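Plasmodesmata-located protein 5 (Arabidopsis thaliana, PDB 6GRE) regulates cell-to-cell trafficking by limiting plasmodesmata permeability through callose deposition during salicylic acid-triggered immune responses, and is required for systemic acquired resistance. Local coordinates at residues A[65-70]-A[204-209]; A[83-88]-A[98-103]; A[142-147]-A[183-188]. All coordinates share one frame; numbering follows the deposited sequence. Where two conformers were deposited one is given.

Contact 1 (A[65-70]-A[204-209]). With NA (sodium ion), chain K.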
loop_
_atom_site.group_PDB
_atom_site.type_symbol
_atom_site.label_atom_id
_atom_site.label_comp_id
_atom_site.label_asym_id
_atom_site.label_seq_id
_atom_site.Cartn_x
_atom_site.Cartn_y
_atom_site.Cartn_z
ATOM N N GLN A 65 -0.799 -4.982 4.866
ATOM C CA GLN A 65 -1.074 -5.719 3.670
ATOM C C GLN A 65 0.217 -5.999 2.918
ATOM O O GLN A 65 0.977 -5.100 2.616
ATOM C CB GLN A 65 -1.979 -4.944 2.733
ATOM C CG GLN A 65 -2.382 -5.771 1.519
ATOM C CD GLN A 65 -3.506 -5.092 0.788
ATOM O OE1 GLN A 65 -3.895 -5.490 -0.316
ATOM N NE2 GLN A 65 -4.064 -4.078 1.421
ATOM N N CYS A 66 0.426 -7.287 2.657
ATOM C CA CYS A 66 1.546 -7.753 1.841
ATOM C C CYS A 66 1.078 -7.932 0.397
ATOM O O CYS A 66 -0.088 -8.212 0.151
ATOM C CB CYS A 66 2.078 -9.075 2.379
ATOM S SG CYS A 66 2.908 -8.848 3.976
ATOM N N ARG A 67 2.038 -7.834 -0.524
ATOM C CA ARG A 67 1.824 -8.195 -1.915
ATOM C C ARG A 67 1.128 -9.565 -1.948
ATOM O O ARG A 67 1.468 -10.468 -1.164
ATOM C CB ARG A 67 3.184 -8.187 -2.620
ATOM C CG ARG A 67 3.265 -7.415 -3.925
ATOM C CD ARG A 67 4.647 -7.601 -4.526
ATOM N NE ARG A 67 4.889 -9.011 -4.813
ATOM C CZ ARG A 67 6.080 -9.579 -4.955
ATOM N NH1 ARG A 67 7.188 -8.887 -4.747
ATOM N NH2 ARG A 67 6.146 -10.856 -5.294
ATOM N N GLY A 68 0.174 -9.737 -2.867
ATOM C CA GLY A 68 -0.818 -10.811 -2.874
ATOM C C GLY A 68 -0.266 -12.204 -3.158
ATOM O O GLY A 68 -0.963 -13.204 -2.914
ATOM N N ASP A 69 0.998 -12.283 -3.575
ATOM C CA ASP A 69 1.624 -13.562 -3.888
ATOM C C ASP A 69 2.787 -13.864 -2.932
ATOM O O ASP A 69 3.521 -14.832 -3.145
ATOM C CB ASP A 69 2.096 -13.547 -5.341
ATOM C CG ASP A 69 3.039 -12.402 -5.677
ATOM O OD1 ASP A 69 3.219 -11.492 -4.833
ATOM O OD2 ASP A 69 3.564 -12.398 -6.807
ATOM N N LEU A 70 2.983 -13.049 -1.894
ATOM C CA LEU A 70 4.086 -13.242 -0.956
ATOM C C LEU A 70 3.815 -14.461 -0.065
ATOM O O LEU A 70 2.723 -14.628 0.453
ATOM C CB LEU A 70 4.221 -12.012 -0.053
ATOM C CG LEU A 70 5.062 -10.830 -0.524
ATOM C CD1 LEU A 70 5.559 -10.078 0.702
ATOM C CD2 LEU A 70 6.237 -11.236 -1.409
ATOM N N LYS A 204 -5.415 4.603 -1.349
ATOM C CA LYS A 204 -5.917 3.276 -1.079
ATOM C C LYS A 204 -5.570 2.271 -2.188
ATOM O O LYS A 204 -6.089 1.173 -2.136
ATOM C CB LYS A 204 -7.436 3.321 -0.829
ATOM C CG LYS A 204 -7.825 3.754 0.583
ATOM C CD LYS A 204 -7.603 2.673 1.616
ATOM C CE LYS A 204 -7.940 3.057 3.045
ATOM N NZ LYS A 204 -9.398 2.948 3.284
ATOM N N CYS A 205 -4.701 2.609 -3.126
ATOM C CA CYS A 205 -4.296 1.624 -4.123
ATOM C C CYS A 205 -3.050 2.113 -4.847
ATOM O O CYS A 205 -2.664 3.287 -4.754
ATOM C CB CYS A 205 -5.390 1.309 -5.134
ATOM S SG CYS A 205 -5.800 2.669 -6.244
ATOM N N TYR A 206 -2.429 1.208 -5.610
ATOM C CA TYR A 206 -1.295 1.586 -6.428
ATOM C C TYR A 206 -1.249 0.767 -7.718
ATOM O O TYR A 206 -1.814 -0.325 -7.785
ATOM C CB TYR A 206 0.045 1.472 -5.698
ATOM C CG TYR A 206 0.535 0.082 -5.383
ATOM C CD1 TYR A 206 1.115 -0.695 -6.370
ATOM C CD2 TYR A 206 0.492 -0.446 -4.103
ATOM C CE1 TYR A 206 1.616 -1.955 -6.105
ATOM C CE2 TYR A 206 1.016 -1.696 -3.817
ATOM C CZ TYR A 206 1.593 -2.445 -4.824
ATOM O OH TYR A 206 2.053 -3.698 -4.565
ATOM N N ALA A 207 -0.562 1.311 -8.710
ATOM C CA ALA A 207 -0.288 0.578 -9.934
ATOM C C ALA A 207 1.140 0.930 -10.351
ATOM O O ALA A 207 1.526 2.104 -10.267
ATOM C CB ALA A 207 -1.268 0.926 -11.012
ATOM N N ARG A 208 1.914 -0.053 -10.812
ATOM C CA ARG A 208 3.276 0.215 -11.188
ATOM C C ARG A 208 3.707 -0.752 -12.285
ATOM O O ARG A 208 3.123 -1.842 -12.450
ATOM C CB ARG A 208 4.200 0.104 -9.969
ATOM C CG ARG A 208 4.237 -1.246 -9.282
ATOM C CD ARG A 208 5.025 -1.183 -7.970
ATOM N NE ARG A 208 5.157 -2.505 -7.365
ATOM C CZ ARG A 208 5.183 -2.771 -6.055
ATOM N NH1 ARG A 208 5.036 -1.811 -5.154
ATOM N NH2 ARG A 208 5.384 -4.019 -5.654
ATOM N N PHE A 209 4.724 -0.367 -13.028
ATOM C CA PHE A 209 5.271 -1.252 -14.029
ATOM C C PHE A 209 6.772 -1.010 -14.161
ATOM O O PHE A 209 7.308 0.037 -13.810
ATOM C CB PHE A 209 4.568 -1.163 -15.383
ATOM C CG PHE A 209 5.008 -0.032 -16.277
ATOM C CD1 PHE A 209 4.637 1.252 -15.976
ATOM C CD2 PHE A 209 5.703 -0.259 -17.452
ATOM C CE1 PHE A 209 5.041 2.303 -16.782
ATOM C CE2 PHE A 209 6.065 0.779 -18.288
ATOM C CZ PHE A 209 5.720 2.069 -17.957
HETATM NA NA NA K . 3.690 -10.783 -8.016
#
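The interface between the two DUF26 (Gnk2-homologous) domains of this tandem ectodomain sets Arg67, just past the end of strand 60-66 in the first domain, against Tyr206 and Arg208 on strand 205-211 of the second. The touch is slight and is made by the aliphatic part of Arg67. Its CG lies 4.0 Å from Tyr206 OH, while Arg67 CD approaches NH2 of Arg208 to 3.8 Å, at the edge of that guanidinium and near its plane. The two arginine chains cross at about a right angle, their guanidinium planes 87° apart. Like charges stay separated, with Arg67 NE 5.1 Å from Arg208 NH2, and each group has other partners. Arg208 bonds the carbonyl of Glu101 in the first domain through NH2 and the hydroxyl of Tyr201 through NH1; Arg67 NH1 bonds Asn102 OD1. On its own strand, Tyr206 OH sits 3.2 Å above one face of the Arg208 guanidinium, off centre, near its outer atoms.

A bend at chi3 (61°) brings the Arg67 guanidinium back beside the type I turn from Arg67 to Leu70. There Leu70 CD2 lies over the centre of one face and Asp69 meets the edge in plane. NE and NH2 of Arg67 both grip Asp69 OD1, each at 3.0 Å; NE takes the syn lone pair, whereas NH2 comes from 37° above the carboxylate plane. With OD1 held this way, the second oxygen is turned to the sodium ion: Asp69 OD2 binds the metal at 2.0 Å, short for sodium, and Tyr154 OH of the second domain is its other protein ligand.

Contact 2 (A[83-88]-A[98-103]); sequences VAQVGA and LQMENC
Leu98 pushes one methyl, CD2, into the junction between Gln85 and Val86 on helix 72-90. That methyl lies 3.7 Å from Gln85 CB and 3.8 Å from the backbone N of Val86, so it meets the surface of the helix itself as well as its side chains. The same methyl is 3.9 Å from Val86 CB, and Val86 CG2 reaches back to Leu98 CB at 4.1 Å. Leu98 gets there because its CG stands opposite the backbone N (chi1 -171°), which carries the CD2 branch off the strand to the helix.

The second touch is polar against sulfur. Gln85 runs extended beyond CG and meets Met100 coming from the opposite direction; its NE2 lies 3.7 Å from Met100 SD and 3.8 Å from Met100 CE. The thioether only flanks this amide nitrogen, whose main partner is the carbonyl of Asn7, with a weak bond to Ser81 OG besides.

In the first DUF26 domain, helix 72-90 packs on a five-stranded antiparallel sheet, and it carries the last two cysteines of the family's C-X8-C-X2-C motif, Cys75 and Cys78. Cys78 is joined by a disulfide to Cys103, which opens the next strand, so helix and sheet are tied covalently close to Met100. Val86 also touches Ile105 and Tyr107 of that strand, and Leu98 touches Leu89 and Ala11.

Farther out, the turn joining strands 96-99 and 103-108 holds Met100 in place. Its N bonds the O of Cys103 at 2.8 Å, and its own carbonyl O takes NE2 of Gln99 at 2.9 Å, nearly straight at 176° and in the carbonyl plane.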
loop_
_atom_site.group_PDB
_atom_site.type_symbol
_atom_site.label_atom_id
_atom_site.label_comp_id
_atom_site.label_asym_id
_atom_site.label_seq_id
_atom_site.Cartn_x
_atom_site.Cartn_y
_atom_site.Cartn_z
ATOM N N VAL A 83 7.424 -2.042 10.500
ATOM C CA VAL A 83 7.178 -1.660 11.891
ATOM C C VAL A 83 8.446 -1.009 12.473
ATOM O O VAL A 83 8.361 -0.002 13.192
ATOM C CB VAL A 83 6.723 -2.870 12.723
ATOM C CG1 VAL A 83 6.800 -2.564 14.217
ATOM C CG2 VAL A 83 5.322 -3.324 12.336
ATOM N N ALA A 84 9.617 -1.560 12.128
ATOM C CA ALA A 84 10.907 -1.083 12.665
ATOM C C ALA A 84 11.243 0.317 12.132
ATOM O O ALA A 84 12.021 1.029 12.770
ATOM C CB ALA A 84 12.002 -2.068 12.336
ATOM N N GLN A 85 10.686 0.685 10.967
ATOM C CA GLN A 85 10.999 1.929 10.248
ATOM C C GLN A 85 9.987 3.036 10.566
ATOM O O GLN A 85 10.343 4.234 10.560
ATOM C CB GLN A 85 10.993 1.712 8.729
ATOM C CG GLN A 85 12.142 0.857 8.216
ATOM C CD GLN A 85 12.183 0.820 6.706
ATOM O OE1 GLN A 85 12.642 1.756 6.064
ATOM N NE2 GLN A 85 11.708 -0.267 6.122
ATOM N N VAL A 86 8.719 2.654 10.783
ATOM C CA VAL A 86 7.655 3.627 10.899
ATOM C C VAL A 86 7.842 4.430 12.195
ATOM O O VAL A 86 7.528 5.613 12.230
ATOM C CB VAL A 86 6.245 3.002 10.796
ATOM C CG1 VAL A 86 5.868 2.175 12.021
ATOM C CG2 VAL A 86 5.206 4.070 10.505
ATOM N N GLY A 87 8.334 3.776 13.252
ATOM C CA GLY A 87 8.600 4.437 14.519
ATOM C C GLY A 87 9.572 5.588 14.340
ATOM O O GLY A 87 9.340 6.677 14.799
ATOM N N ALA A 88 10.656 5.340 13.607
ATOM C CA ALA A 88 11.671 6.353 13.325
ATOM C C ALA A 88 11.089 7.516 12.512
ATOM O O ALA A 88 11.440 8.663 12.719
ATOM C CB ALA A 88 12.825 5.708 12.594
ATOM N N LEU A 98 3.120 3.566 6.136
ATOM C CA LEU A 98 4.402 3.266 5.550
ATOM C C LEU A 98 4.205 2.243 4.435
ATOM O O LEU A 98 3.661 1.171 4.664
ATOM C CB LEU A 98 5.346 2.745 6.632
ATOM C CG LEU A 98 6.800 2.589 6.227
ATOM C CD1 LEU A 98 7.452 3.937 6.009
ATOM C CD2 LEU A 98 7.555 1.828 7.291
ATOM N N GLN A 99 4.626 2.627 3.220
ATOM C CA GLN A 99 4.550 1.792 2.060
ATOM C C GLN A 99 5.963 1.367 1.688
ATOM O O GLN A 99 6.825 2.212 1.511
ATOM C CB GLN A 99 3.951 2.537 0.872
ATOM C CG GLN A 99 3.833 1.690 -0.384
ATOM C CD GLN A 99 2.703 0.699 -0.320
ATOM O OE1 GLN A 99 1.557 1.093 -0.183
ATOM N NE2 GLN A 99 3.024 -0.581 -0.414
ATOM N N MET A 100 6.154 0.063 1.605
ATOM C CA MET A 100 7.351 -0.583 1.069
ATOM C C MET A 100 6.984 -1.263 -0.249
ATOM O O MET A 100 5.822 -1.349 -0.611
ATOM C CB MET A 100 7.867 -1.623 2.061
ATOM C CG MET A 100 8.451 -0.941 3.265
ATOM S SD MET A 100 8.865 -2.043 4.620
ATOM C CE MET A 100 10.199 -2.993 3.900
ATOM N N GLU A 101 7.988 -1.751 -0.964
ATOM C CA GLU A 101 7.744 -2.422 -2.207
ATOM C C GLU A 101 6.764 -3.590 -2.003
ATOM O O GLU A 101 5.821 -3.740 -2.781
ATOM C CB GLU A 101 9.071 -2.904 -2.784
ATOM C CG GLU A 101 8.959 -3.477 -4.179
ATOM C CD GLU A 101 8.736 -2.504 -5.329
ATOM O OE1 GLU A 101 8.668 -1.266 -5.099
ATOM O OE2 GLU A 101 8.662 -2.993 -6.473
ATOM N N ASN A 102 6.965 -4.383 -0.949
ATOM C CA ASN A 102 6.256 -5.651 -0.821
ATOM C C ASN A 102 5.183 -5.636 0.282
ATOM O O ASN A 102 4.499 -6.627 0.462
ATOM C CB ASN A 102 7.238 -6.779 -0.549
ATOM C CG ASN A 102 8.043 -7.117 -1.787
ATOM O OD1 ASN A 102 7.681 -6.707 -2.885
ATOM N ND2 ASN A 102 9.119 -7.856 -1.596
ATOM N N CYS A 103 4.996 -4.521 0.970
ATOM C CA CYS A 103 3.972 -4.472 2.035
ATOM C C CYS A 103 3.712 -3.028 2.437
ATOM O O CYS A 103 4.485 -2.131 2.124
ATOM C CB CYS A 103 4.343 -5.283 3.278
ATOM S SG CYS A 103 5.780 -4.656 4.174
#

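Contact 3 (A[142-147]-A[183-188])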
loop_
_atom_site.group_PDB
_atom_site.type_symbol
_atom_site.label_atom_id
_atom_site.label_comp_id
_atom_site.label_asym_id
_atom_site.label_seq_id
_atom_site.Cartn_x
_atom_site.Cartn_y
_atom_site.Cartn_z
ATOM N N ASP A 142 -0.104 -2.599 -23.231
ATOM C CA ASP A 142 -0.911 -3.772 -23.036
ATOM C C ASP A 142 -0.798 -4.259 -21.586
ATOM O O ASP A 142 -1.785 -4.617 -20.981
ATOM C CB ASP A 142 -0.537 -4.858 -24.038
ATOM C CG ASP A 142 -1.036 -4.623 -25.453
ATOM O OD1 ASP A 142 -1.684 -3.570 -25.718
ATOM O OD2 ASP A 142 -0.680 -5.445 -26.289
ATOM N N VAL A 143 0.417 -4.244 -21.013
ATOM C CA VAL A 143 0.599 -4.672 -19.655
ATOM C C VAL A 143 -0.164 -3.726 -18.712
ATOM O O VAL A 143 -0.878 -4.175 -17.825
ATOM C CB VAL A 143 2.093 -4.799 -19.292
ATOM C CG1 VAL A 143 2.299 -4.931 -17.806
ATOM C CG2 VAL A 143 2.710 -5.970 -20.046
ATOM N N ILE A 144 0.035 -2.409 -18.887
ATOM C CA ILE A 144 -0.565 -1.452 -17.961
ATOM C C ILE A 144 -2.085 -1.611 -18.035
ATOM O O ILE A 144 -2.758 -1.698 -17.020
ATOM C CB ILE A 144 -0.117 -0.017 -18.286
ATOM C CG1 ILE A 144 1.370 0.152 -17.995
ATOM C CG2 ILE A 144 -0.986 0.986 -17.545
ATOM C CD1 ILE A 144 1.979 1.413 -18.583
ATOM N N GLY A 145 -2.595 -1.724 -19.252
ATOM C CA GLY A 145 -4.046 -1.833 -19.415
ATOM C C GLY A 145 -4.590 -3.118 -18.845
ATOM O O GLY A 145 -5.708 -3.178 -18.296
ATOM N N SER A 146 -3.803 -4.180 -18.933
ATOM C CA SER A 146 -4.216 -5.484 -18.406
ATOM C C SER A 146 -4.476 -5.427 -16.901
ATOM O O SER A 146 -5.286 -6.177 -16.374
ATOM C CB SER A 146 -3.198 -6.575 -18.723
ATOM O OG SER A 146 -2.049 -6.564 -17.852
ATOM N N LEU A 147 -3.766 -4.545 -16.186
ATOM C CA LEU A 147 -3.966 -4.390 -14.752
ATOM C C LEU A 147 -5.406 -3.935 -14.457
ATOM O O LEU A 147 -5.908 -4.199 -13.373
ATOM C CB LEU A 147 -2.947 -3.399 -14.182
ATOM C CG LEU A 147 -1.483 -3.819 -14.318
ATOM C CD1 LEU A 147 -0.561 -2.711 -13.797
ATOM C CD2 LEU A 147 -1.211 -5.116 -13.573
ATOM N N ASP A 183 -8.394 4.836 -11.703
ATOM C CA ASP A 183 -7.694 6.107 -11.612
ATOM C C ASP A 183 -6.179 5.873 -11.699
ATOM O O ASP A 183 -5.502 6.470 -12.575
ATOM C CB ASP A 183 -7.994 6.854 -10.312
ATOM C CG ASP A 183 -9.294 7.642 -10.281
ATOM O OD1 ASP A 183 -10.136 7.463 -11.187
ATOM O OD2 ASP A 183 -9.438 8.444 -9.339
ATOM N N ALA A 184 -5.653 4.988 -10.841
ATOM C CA ALA A 184 -4.197 4.821 -10.750
ATOM C C ALA A 184 -3.614 4.382 -12.091
ATOM O O ALA A 184 -2.591 4.887 -12.525
ATOM C CB ALA A 184 -3.836 3.841 -9.683
ATOM N N ILE A 185 -4.264 3.387 -12.701
ATOM C CA ILE A 185 -3.789 2.866 -13.980
ATOM C C ILE A 185 -3.915 3.932 -15.079
ATOM O O ILE A 185 -3.035 4.037 -15.929
ATOM C CB ILE A 185 -4.551 1.570 -14.306
ATOM C CG1 ILE A 185 -4.260 0.480 -13.275
ATOM C CG2 ILE A 185 -4.206 1.154 -15.713
ATOM C CD1 ILE A 185 -5.265 -0.652 -13.246
ATOM N N GLY A 186 -5.013 4.707 -15.076
ATOM C CA GLY A 186 -5.174 5.778 -16.023
ATOM C C GLY A 186 -4.030 6.780 -15.963
ATOM O O GLY A 186 -3.481 7.162 -16.996
ATOM N N ARG A 187 -3.664 7.178 -14.741
ATOM C CA ARG A 187 -2.549 8.091 -14.515
ATOM C C ARG A 187 -1.237 7.439 -14.969
ATOM O O ARG A 187 -0.389 8.069 -15.615
ATOM C CB ARG A 187 -2.482 8.490 -13.037
ATOM C CG ARG A 187 -1.435 9.559 -12.737
ATOM C CD ARG A 187 -1.348 9.883 -11.260
ATOM N NE ARG A 187 -2.580 10.454 -10.741
ATOM C CZ ARG A 187 -2.781 11.761 -10.558
ATOM N NH1 ARG A 187 -1.848 12.620 -10.917
ATOM N NH2 ARG A 187 -3.915 12.194 -10.035
ATOM N N LEU A 188 -1.054 6.161 -14.629
ATOM C CA LEU A 188 0.191 5.450 -14.959
ATOM C C LEU A 188 0.382 5.407 -16.474
ATOM O O LEU A 188 1.451 5.679 -16.978
ATOM C CB LEU A 188 0.151 4.044 -14.363
ATOM C CG LEU A 188 1.404 3.200 -14.526
ATOM C CD1 LEU A 188 2.577 3.796 -13.767
ATOM C CD2 LEU A 188 1.178 1.785 -14.038
#
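Ile185 fits against Ile144 and Leu147 where helices 134-149 and 174-192 run almost antiparallel, the local axes 167° apart and 9.4 Å from each other at closest approach. The tight part is made by two methyls of Ile185. CG2 presses on the backbone of the partner helix, 3.5 Å from Ile144 O, and also meets Ile144 CG2 at 3.7 Å as the two isoleucines lie alongside, pointing opposite ways. The other methyl goes one turn along: with CG1 opposite the carbonyl carbon (chi1 -64°), Ile185 CD1 reaches Leu147 C at 3.5 Å and Leu147 CB at 3.7 Å.

Next to this the packing slackens. Leu188 approaches Ile144 through a single pair of methyls, CD2 of Leu188 to CG2 of Ile144 at 4.2 Å, and also touches Val200, Ala207 and Phe209 of the sheet. Farther round the helices, Gly145 and Gly186 take little or no part, and a CB on either would point away from the other helix. Asp142 is exposed and Ser146, partly exposed, points away from helix 174-192. Ser146 turns its hydroxyl back onto its own helix, OG giving a bond of 2.7 Å to Val143 O.

All four residues in contact are buried and apolar, and Ile144, Ile185 and Leu188 rest on strand 205-211 as well. Two helices lying side by side on an antiparallel five-stranded sheet, as here in the second domain, is the layout of the Gnk2-like (DUF26) fold.

Contact 1 bridges the two domains, whereas contacts 2 and 3 are each internal to one: helix on sheet in the first, helix on helix in the second. The centre of contact 1 lies about 14 Å from the centres of contacts 2 and 3; these two sit on opposite sides of the chain's centre, about 25 Å apart between centres. Along the chain contact 2 comes before contact 3, and both fall between the halves of contact 1. Asn102 and Glu101 tie contact 2 to the arginines of contact 1, while Ala207 and Phe209 pack on the helices of contact 3. The interface thus joins polar groups of the first domain's turn to the packed helix-sheet layer of the second, consistent with two domains held as one ectodomain.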